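PDB 1FX4: receptor-type adenylate cyclase gresag 4.3 from Trypanosoma brucei, which converts ATP to cyclic AMP and diphosphate with magnesium as cofactor, through the class III cyclase catalytic domain that makes up this chain. Local coordinates for residues V38-H41 / H42-I45. Residues are numbered along the deposited sequence; the frame is centred on the assembly and turned at random.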
loop_
_atom_site.group_PDB
_atom_site.type_symbol
_atom_site.label_atom_id
_atom_site.label_comp_id
_atom_site.label_asym_id
_atom_site.label_seq_id
_atom_site.Cartn_x
_atom_site.Cartn_y
_atom_site.Cartn_z
ATOM N N VAL A 38 6.101 -13.594 5.875
ATOM C CA VAL A 38 5.788 -12.179 6.007
ATOM C C VAL A 38 5.354 -11.844 7.429
ATOM O O VAL A 38 5.668 -10.774 7.931
ATOM C CB VAL A 38 4.717 -11.716 5.000
ATOM C CG1 VAL A 38 4.326 -10.269 5.286
ATOM C CG2 VAL A 38 5.266 -11.834 3.588
ATOM N N ALA A 39 4.643 -12.764 8.072
ATOM C CA ALA A 39 4.206 -12.543 9.445
ATOM C C ALA A 39 5.457 -12.459 10.325
ATOM O O ALA A 39 5.527 -11.635 11.226
ATOM C CB ALA A 39 3.299 -13.684 9.908
ATOM N N THR A 40 6.447 -13.301 10.035
ATOM C CA THR A 40 7.704 -13.308 10.789
ATOM C C THR A 40 8.412 -11.972 10.544
ATOM O O THR A 40 8.892 -11.324 11.476
ATOM C CB THR A 40 8.593 -14.494 10.349
ATOM O OG1 THR A 40 7.916 -15.720 10.663
ATOM C CG2 THR A 40 9.938 -14.472 11.048
ATOM N N HIS A 41 8.430 -11.555 9.278
ATOM C CA HIS A 41 9.036 -10.295 8.860
ATOM C C HIS A 41 8.443 -9.152 9.686
ATOM O O HIS A 41 9.194 -8.345 10.258
ATOM C CB HIS A 41 8.780 -10.118 7.343
ATOM C CG HIS A 41 8.878 -8.710 6.840
ATOM N ND1 HIS A 41 7.832 -7.817 6.918
ATOM C CD2 HIS A 41 9.846 -8.091 6.120
ATOM C CE1 HIS A 41 8.149 -6.711 6.268
ATOM N NE2 HIS A 41 9.366 -6.853 5.773
ATOM N N HIS A 42 7.111 -9.108 9.795
ATOM C CA HIS A 42 6.469 -8.038 10.578
ATOM C C HIS A 42 6.850 -8.090 12.058
ATOM O O HIS A 42 7.069 -7.059 12.692
ATOM C CB HIS A 42 4.952 -8.090 10.459
ATOM C CG HIS A 42 4.432 -7.508 9.181
ATOM N ND1 HIS A 42 5.138 -7.564 8.001
ATOM C CD2 HIS A 42 3.292 -6.830 8.906
ATOM C CE1 HIS A 42 4.459 -6.946 7.051
ATOM N NE2 HIS A 42 3.332 -6.491 7.573
ATOM N N ARG A 43 6.897 -9.294 12.611
ATOM C CA ARG A 43 7.256 -9.432 14.025
ATOM C C ARG A 43 8.688 -8.975 14.280
ATOM O O ARG A 43 8.954 -8.291 15.261
ATOM C CB ARG A 43 7.093 -10.878 14.502
ATOM C CG ARG A 43 5.705 -11.254 14.911
ATOM C CD ARG A 43 5.721 -12.537 15.750
ATOM N NE ARG A 43 6.633 -13.542 15.205
ATOM C CZ ARG A 43 6.347 -14.365 14.196
ATOM N NH1 ARG A 43 5.159 -14.328 13.607
ATOM N NH2 ARG A 43 7.275 -15.208 13.759
ATOM N N LEU A 44 9.616 -9.362 13.406
ATOM C CA LEU A 44 11.016 -8.974 13.567
ATOM C C LEU A 44 11.154 -7.468 13.495
ATOM O O LEU A 44 11.796 -6.849 14.352
ATOM C CB LEU A 44 11.909 -9.604 12.496
ATOM C CG LEU A 44 12.012 -11.127 12.450
ATOM C CD1 LEU A 44 12.905 -11.519 11.278
ATOM C CD2 LEU A 44 12.597 -11.647 13.770
ATOM N N ILE A 45 10.551 -6.870 12.469
ATOM C CA ILE A 45 10.646 -5.428 12.327
ATOM C C ILE A 45 10.012 -4.662 13.485
ATOM O O ILE A 45 10.571 -3.687 13.955
ATOM C CB ILE A 45 10.109 -4.953 10.958
ATOM C CG1 ILE A 45 11.029 -5.506 9.863
ATOM C CG2 ILE A 45 10.029 -3.435 10.924
ATOM C CD1 ILE A 45 10.525 -5.246 8.420
#
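His41 and His42, neighbours on helix 34-51, join their rings through a hydrogen bond between ND1 of each, 2.9 Å apart at an angle of 156°. His42 ND1 lies in the plane of the His41 ring, at its edge, and the two planes meet at 46°, so the rings touch rim to rim without stacking. The torsions differ: His41 sends CG anti to its backbone N (chi1 159°), whereas His42 keeps CG beside its own. Four i to i+4 backbone bonds continue the helix, that from Ile45 N to His41 O being 3.0 Å. On another flank Arg43, bent at chi3, lays one guanidinium face over Thr40 CA; its NH2 makes a weak bond to Thr40 OG1 (3.2 Å), whose stronger partner is Asp36 O. Packing completes the set: Ile45 CD1 sits over a His41 face, 3.6 Å from the ring centroid, a CH-pi contact, and Val38 CG1 lies 3.8 Å from His42 CE1. Phe85 and Phe64 meet the His41 and His42 rings respectively. The magnesium is about 8 Å from the His41 side chain; near it, an ND1-to-ND1 bond needs hydrogen on one ND1 and a lone pair on the other, so the two tautomers are probably linked.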